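Local coordinates for protein beta-lactamase (Burkholderia cenocepacia, PDB 5E2G) that probably hydrolyses beta-lactams to substituted beta-amino acids, as a member of the class C beta-lactamase family, at residues P24-G29 against I334-N339; T56-G61 against G318-Y323. All coordinates share one frame; numbering follows the deposited sequence.

Contact 1: residues P24-G29 against I334-N339; sequences PGMAIG and IVMLAN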
ATOM      1  N   PRO A  24      17.169  12.144   5.492  1.00 35.56           N
ATOM      2  CA  PRO A  24      18.468  11.508   5.774  1.00 32.26           C
ATOM      3  C   PRO A  24      18.796  10.372   4.825  1.00 28.10           C
ATOM      4  O   PRO A  24      19.961  10.210   4.443  1.00 27.43           O
ATOM      5  CB  PRO A  24      18.308  11.015   7.219  1.00 32.93           C
ATOM      6  CG  PRO A  24      17.289  11.938   7.811  1.00 33.22           C
ATOM      7  CD  PRO A  24      16.325  12.244   6.696  1.00 33.60           C
ATOM      8  N   GLY A  25      17.800   9.598   4.412  1.00 26.82           N
ATOM      9  CA  GLY A  25      18.071   8.442   3.587  1.00 29.65           C
ATOM     10  C   GLY A  25      16.879   8.050   2.748  1.00 22.55           C
ATOM     11  O   GLY A  25      15.726   8.358   3.068  1.00 21.87           O
HETATM   12  N   MSE A  26      17.180   7.360   1.655  1.00 28.85           N
HETATM   13  CA  MSE A  26      16.175   6.779   0.782  1.00 27.11           C
HETATM   14  C   MSE A  26      16.685   5.479   0.195  1.00 21.27           C
HETATM   15  O   MSE A  26      17.873   5.311  -0.022  1.00 22.17           O
HETATM   16  CB  MSE A  26      15.798   7.726  -0.361  1.00 24.45           C
HETATM   17  CG  MSE A  26      15.174   9.020   0.069  1.00 27.11           C
HETATM   18 SE   MSE A  26      14.351   9.881  -1.443  1.00 31.58          SE
HETATM   19  CE  MSE A  26      12.921   8.596  -1.798  1.00 28.84           C
ATOM     20  N   ALA A  27      15.775   4.558  -0.075  1.00 20.29           N
ATOM     21  CA  ALA A  27      16.081   3.358  -0.832  1.00 23.71           C
ATOM     22  C   ALA A  27      15.151   3.322  -2.032  1.00 21.41           C
ATOM     23  O   ALA A  27      13.938   3.506  -1.885  1.00 19.06           O
ATOM     24  CB  ALA A  27      15.927   2.101   0.024  1.00 21.65           C
ATOM     25  N   ILE A  28      15.725   3.124  -3.216  1.00 22.90           N
ATOM     26  CA  ILE A  28      14.994   3.176  -4.476  1.00 22.85           C
ATOM     27  C   ILE A  28      15.111   1.818  -5.142  1.00 23.25           C
ATOM     28  O   ILE A  28      16.224   1.336  -5.378  1.00 28.23           O
ATOM     29  CB  ILE A  28      15.535   4.269  -5.411  1.00 23.84           C
ATOM     30  CG1 ILE A  28      15.828   5.568  -4.643  1.00 22.20           C
ATOM     31  CG2 ILE A  28      14.583   4.473  -6.576  1.00 20.27           C
ATOM     32  CD1 ILE A  28      14.622   6.240  -4.040  1.00 22.14           C
ATOM     33  N   GLY A  29      13.977   1.212  -5.461  1.00 22.71           N
ATOM     34  CA  GLY A  29      13.932  -0.030  -6.218  1.00 20.74           C
ATOM     35  C   GLY A  29      13.409   0.250  -7.615  1.00 20.52           C
ATOM     36  O   GLY A  29      12.430   0.981  -7.779  1.00 20.70           O
ATOM     37  N   ILE A 334       8.763   1.288  -9.987  1.00 18.13           N
ATOM     38  CA  ILE A 334       9.602   2.010  -9.033  1.00 16.56           C
ATOM     39  C   ILE A 334       9.047   1.829  -7.625  1.00 19.01           C
ATOM     40  O   ILE A 334       7.829   1.751  -7.425  1.00 21.70           O
ATOM     41  CB  ILE A 334       9.715   3.516  -9.374  1.00 18.40           C
ATOM     42  CG1 ILE A 334      10.727   4.210  -8.459  1.00 19.67           C
ATOM     43  CG2 ILE A 334       8.381   4.205  -9.238  1.00 17.61           C
ATOM     44  CD1 ILE A 334      11.114   5.616  -8.910  1.00 20.76           C
ATOM     45  N   VAL A 335       9.955   1.764  -6.654  1.00 17.56           N
ATOM     46  CA  VAL A 335       9.648   1.789  -5.229  1.00 16.79           C
ATOM     47  C   VAL A 335      10.482   2.900  -4.603  1.00 15.96           C
ATOM     48  O   VAL A 335      11.695   2.960  -4.823  1.00 16.45           O
ATOM     49  CB  VAL A 335       9.953   0.426  -4.572  1.00 18.92           C
ATOM     50  CG1 VAL A 335       9.914   0.523  -3.070  1.00 23.50           C
ATOM     51  CG2 VAL A 335       8.983  -0.617  -5.077  1.00 16.82           C
HETATM   52  N   MSE A 336       9.843   3.789  -3.852  1.00 16.57           N
HETATM   53  CA  MSE A 336      10.578   4.859  -3.197  1.00 16.26           C
HETATM   54  C   MSE A 336      10.317   4.858  -1.706  1.00 16.23           C
HETATM   55  O   MSE A 336       9.183   5.025  -1.280  1.00 19.86           O
HETATM   56  CB  MSE A 336      10.198   6.216  -3.781  1.00 28.41           C
HETATM   57  CG  MSE A 336      10.418   6.337  -5.276  1.00 32.44           C
HETATM   58 SE   MSE A 336       9.628   7.970  -6.041  0.79 31.18          SE
HETATM   59  CE  MSE A 336      10.294   9.258  -4.742  1.00 28.57           C
ATOM     60  N   LEU A 337      11.362   4.679  -0.906  1.00 17.96           N
ATOM     61  CA  LEU A 337      11.239   4.654   0.545  1.00 19.25           C
ATOM     62  C   LEU A 337      12.140   5.726   1.125  1.00 19.16           C
ATOM     63  O   LEU A 337      13.321   5.788   0.787  1.00 21.72           O
ATOM     64  CB  LEU A 337      11.613   3.289   1.126  1.00 19.39           C
ATOM     65  CG  LEU A 337      11.142   2.047   0.377  1.00 20.04           C
ATOM     66  CD1 LEU A 337      11.604   0.809   1.099  1.00 21.36           C
ATOM     67  CD2 LEU A 337       9.656   2.046   0.265  1.00 19.62           C
ATOM     68  N   ALA A 338      11.586   6.558   1.999  1.00 19.76           N
ATOM     69  CA  ALA A 338      12.336   7.646   2.603  1.00 18.97           C
ATOM     70  C   ALA A 338      11.997   7.717   4.081  1.00 19.56           C
ATOM     71  O   ALA A 338      10.832   7.584   4.461  1.00 18.81           O
ATOM     72  CB  ALA A 338      12.026   8.983   1.925  1.00 18.97           C
ATOM     73  N   ASN A 339      13.019   7.915   4.915  1.00 19.90           N
ATOM     74  CA  ASN A 339      12.769   8.090   6.345  1.00 24.43           C
ATOM     75  C   ASN A 339      12.597   9.556   6.709  1.00 27.04           C
ATOM     76  O   ASN A 339      13.112  10.035   7.721  1.00 28.69           O
ATOM     77  CB  ASN A 339      13.870   7.429   7.173  1.00 20.98           C
ATOM     78  CG  ASN A 339      15.218   8.068   6.979  1.00 29.02           C
ATOM     79  OD1 ASN A 339      15.441   8.777   6.001  1.00 35.47           O
ATOM     80  ND2 ASN A 339      16.136   7.818   7.909  1.00 22.72           N
TER
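N339 reaches G25 because its chi1 of 65° sets CG between the backbone N and the carbonyl carbon, turning the amide across toward the partner strand. There OD1 accepts from G25 N at 3.0 Å, a bent bond with 131° at the hydrogen. The same OD1 also lies 3.0 Å from G25 O, two acceptors facing each other, and the return bond from N339 N to G25 O is weak. ND2 makes weak bonds to the carbonyls of Q199, M44 and V43, consistent with OD1 being turned toward G25.

From G25 on, the strands run antiparallel. A27 pairs with L337, and G29 with V335, each through two backbone bonds; A27 N to L337 O is 2.9 Å. At the non-hydrogen-bonded pairs M26–A338 and I28–M336, which alternate with these rungs, CA-H groups of M26 and I28 face the carbonyl oxygens of L337 and V335. M26, a selenomethionine, folds back at chi3 (67°), bringing CE 4.0 Å from CE of the selenomethionine M336, while its CG packs on A338 CB at 3.7 Å.

The M26 and I28 face is covered by helix 3-21, with M336 touching R347 of helix 344-357; the A27, V335 and L337 face rests on helix 226-235. The pairing joins N-terminal strand 25-32 to the chain's last strand, 332-338, inside the beta-lactamase fold's antiparallel sheet, between strands 35-42 and 321-327.

Contact 2: residues T56-G61 against G318-Y323; sequences TLFEIG and GGFSTY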
ATOM      1  N   THR A  56      17.977  -2.358   5.395  1.00 21.61           N
ATOM      2  CA  THR A  56      17.365  -1.269   6.147  1.00 21.37           C
ATOM      3  C   THR A  56      15.844  -1.292   6.016  1.00 20.15           C
ATOM      4  O   THR A  56      15.308  -1.388   4.909  1.00 22.52           O
ATOM      5  CB  THR A  56      17.918   0.059   5.641  1.00 21.82           C
ATOM      6  OG1 THR A  56      19.310   0.134   5.949  1.00 23.09           O
ATOM      7  CG2 THR A  56      17.177   1.234   6.269  1.00 27.97           C
ATOM      8  N   LEU A  57      15.151  -1.184   7.147  1.00 25.40           N
ATOM      9  CA  LEU A  57      13.692  -1.266   7.189  1.00 24.20           C
ATOM     10  C   LEU A  57      13.068   0.126   7.214  1.00 24.69           C
ATOM     11  O   LEU A  57      13.504   0.997   7.979  1.00 25.05           O
ATOM     12  CB  LEU A  57      13.222  -2.068   8.409  1.00 19.03           C
ATOM     13  CG  LEU A  57      13.597  -3.556   8.488  1.00 28.04           C
ATOM     14  CD1 LEU A  57      13.407  -4.102   9.905  1.00 27.96           C
ATOM     15  CD2 LEU A  57      12.799  -4.394   7.492  1.00 23.64           C
ATOM     16  N   PHE A  58      12.044   0.324   6.379  1.00 22.57           N
ATOM     17  CA  PHE A  58      11.239   1.535   6.341  1.00 20.89           C
ATOM     18  C   PHE A  58       9.780   1.189   6.614  1.00 20.62           C
ATOM     19  O   PHE A  58       9.306   0.116   6.233  1.00 20.54           O
ATOM     20  CB  PHE A  58      11.327   2.230   4.980  1.00 19.57           C
ATOM     21  CG  PHE A  58      12.713   2.645   4.586  1.00 21.34           C
ATOM     22  CD1 PHE A  58      13.601   1.729   4.041  1.00 20.48           C
ATOM     23  CD2 PHE A  58      13.122   3.960   4.724  1.00 24.59           C
ATOM     24  CE1 PHE A  58      14.872   2.108   3.669  1.00 21.03           C
ATOM     25  CE2 PHE A  58      14.397   4.346   4.344  1.00 24.30           C
ATOM     26  CZ  PHE A  58      15.272   3.413   3.821  1.00 23.31           C
ATOM     27  N   GLU A  59       9.067   2.103   7.276  1.00 20.46           N
ATOM     28  CA  GLU A  59       7.616   1.996   7.394  1.00 16.10           C
ATOM     29  C   GLU A  59       6.974   2.502   6.106  1.00 15.50           C
ATOM     30  O   GLU A  59       7.261   3.616   5.659  1.00 16.80           O
ATOM     31  CB  GLU A  59       7.098   2.810   8.580  1.00 19.51           C
ATOM     32  CG  GLU A  59       7.911   2.659   9.844  1.00 21.08           C
ATOM     33  CD  GLU A  59       7.543   3.669  10.918  1.00 22.52           C
ATOM     34  OE1 GLU A  59       6.703   4.557  10.657  1.00 21.10           O
ATOM     35  OE2 GLU A  59       8.109   3.574  12.027  1.00 25.39           O
ATOM     36  N   ILE A  60       6.101   1.690   5.509  1.00 19.42           N
ATOM     37  CA  ILE A  60       5.500   2.045   4.227  1.00 19.01           C
ATOM     38  C   ILE A  60       4.078   2.579   4.385  1.00 17.14           C
ATOM     39  O   ILE A  60       3.394   2.803   3.383  1.00 16.29           O
ATOM     40  CB  ILE A  60       5.552   0.867   3.233  1.00 17.11           C
ATOM     41  CG1 ILE A  60       4.763  -0.342   3.734  1.00 17.87           C
ATOM     42  CG2 ILE A  60       6.988   0.471   2.968  1.00 15.59           C
ATOM     43  CD1 ILE A  60       4.708  -1.474   2.716  1.00 16.19           C
ATOM     44  N   GLY A  61       3.627   2.813   5.611  1.00 18.82           N
ATOM     45  CA  GLY A  61       2.318   3.425   5.797  1.00 19.36           C
ATOM     46  C   GLY A  61       1.215   2.645   5.100  1.00 19.90           C
ATOM     47  O   GLY A  61       1.144   1.413   5.181  1.00 19.38           O
ATOM     48  N   GLY A 318       4.280   9.087  10.288  1.00 24.18           N
ATOM     49  CA  GLY A 318       4.803  10.291  10.905  1.00 26.87           C
ATOM     50  C   GLY A 318       6.231  10.601  10.510  1.00 24.16           C
ATOM     51  O   GLY A 318       6.618  11.769  10.460  1.00 26.59           O
ATOM     52  N   GLY A 319       7.023   9.574  10.203  1.00 22.07           N
ATOM     53  CA  GLY A 319       8.427   9.788   9.919  1.00 20.72           C
ATOM     54  C   GLY A 319       8.918   9.320   8.566  1.00 24.62           C
ATOM     55  O   GLY A 319      10.086   9.544   8.240  1.00 25.92           O
ATOM     56  N   PHE A 320       8.057   8.684   7.767  1.00 22.78           N
ATOM     57  CA  PHE A 320       8.477   8.020   6.537  1.00 22.57           C
ATOM     58  C   PHE A 320       7.572   8.398   5.363  1.00 22.71           C
ATOM     59  O   PHE A 320       6.404   8.750   5.534  1.00 20.24           O
ATOM     60  CB  PHE A 320       8.465   6.494   6.686  1.00 20.47           C
ATOM     61  CG  PHE A 320       9.445   5.951   7.697  1.00 21.85           C
ATOM     62  CD1 PHE A 320       9.176   6.015   9.058  1.00 22.84           C
ATOM     63  CD2 PHE A 320      10.614   5.325   7.282  1.00 24.53           C
ATOM     64  CE1 PHE A 320      10.071   5.494   9.987  1.00 23.03           C
ATOM     65  CE2 PHE A 320      11.511   4.801   8.209  1.00 19.33           C
ATOM     66  CZ  PHE A 320      11.235   4.886   9.561  1.00 20.25           C
ATOM     67  N   SER A 321       8.118   8.266   4.151  1.00 24.93           N
ATOM     68  CA  SER A 321       7.385   8.535   2.917  1.00 21.81           C
ATOM     69  C   SER A 321       7.633   7.421   1.908  1.00 19.32           C
ATOM     70  O   SER A 321       8.784   7.066   1.645  1.00 21.89           O
ATOM     71  CB  SER A 321       7.793   9.883   2.315  1.00 22.71           C
ATOM     72  OG  SER A 321       7.433  10.956   3.163  1.00 24.42           O
ATOM     73  N   THR A 322       6.555   6.900   1.320  1.00 16.83           N
ATOM     74  CA  THR A 322       6.606   5.761   0.414  1.00 18.04           C
ATOM     75  C   THR A 322       5.814   6.057  -0.852  1.00 18.25           C
ATOM     76  O   THR A 322       4.788   6.738  -0.809  1.00 20.40           O
ATOM     77  CB  THR A 322       6.024   4.515   1.085  1.00 17.84           C
ATOM     78  OG1 THR A 322       6.577   4.399   2.396  1.00 21.74           O
ATOM     79  CG2 THR A 322       6.343   3.257   0.291  1.00 15.77           C
ATOM     80  N   TYR A 323       6.284   5.522  -1.977  1.00 15.66           N
ATOM     81  CA  TYR A 323       5.532   5.556  -3.225  1.00 14.29           C
ATOM     82  C   TYR A 323       5.866   4.317  -4.035  1.00 14.10           C
ATOM     83  O   TYR A 323       7.024   3.904  -4.093  1.00 15.59           O
ATOM     84  CB  TYR A 323       5.841   6.811  -4.058  1.00 18.16           C
ATOM     85  CG  TYR A 323       4.966   6.960  -5.290  1.00 15.20           C
ATOM     86  CD1 TYR A 323       3.583   7.065  -5.175  1.00 13.96           C
ATOM     87  CD2 TYR A 323       5.520   7.005  -6.558  1.00 16.80           C
ATOM     88  CE1 TYR A 323       2.770   7.202  -6.299  1.00 17.61           C
ATOM     89  CE2 TYR A 323       4.718   7.149  -7.687  1.00 19.47           C
ATOM     90  CZ  TYR A 323       3.345   7.245  -7.551  1.00 17.56           C
ATOM     91  OH  TYR A 323       2.556   7.387  -8.665  1.00 18.84           O
TER
HETATM   92  O   HOH W   1       6.688   7.355  12.029  1.00 23.60           O
HETATM   93  O   HOH W   2       5.810   5.798   4.482  1.00 30.49           O
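E59 lies across one face of the F320 ring: CG sits 3.9 Å from the ring centroid in a CH-pi contact. Its carboxylate follows, tilted 30° from the ring plane, with CD 3.3 Å from F320 CE1. F58 meets the same ring differently, edge to edge, CD2 to CD2 at 3.8 Å. At the other end T322 points toward I60, its CG2 3.9 Å from I60 CB and its OG1 packed on I60 CA.

Two waters join the segments. One donates to E59 O at 2.9 Å and bonds T322 OG1 at 2.6 Å, linking a carbonyl and a hydroxyl that are badly angled for a direct bond. The other donates to E59 OE1 and takes a weak bond from G319 N.

Outside the pair, T317 OG1 bonds E59 OE1 and, weakly, F320 N, while L337 backs F58, I60 and T322. G61 immediately precedes a probable SxxK motif, which in this family holds the nucleophilic serine, and T322 lies near it without touching.

Y197 OH bonds OE2 of E59, OE1 has T317 and the water, and R209 and R223 touch the side chain; these would tend to favour the ionised form of this buried glutamate.

In the fold
Starting at the N terminus, the chain lays down helix 3-21 and then strand 25-32, half of contact 1. It next makes strand 35-42 and reaches 56-61, just before helix 64-77, whose start carries a probable SxxK motif. The helical region and several sheet strands follow before the chain returns through 318-323, closing contact 2, and turns from strand 321-327 into 332-338, closing contact 1 last. Contact 2 is therefore nested inside the loop closed by contact 1. The two meet where these successive strands pair: S321 N probably bonds A338 O, and M336 N probably bonds Y323 O. Together they tie the N-terminal strand and the approach to the likely active site to C-terminal sheet strands.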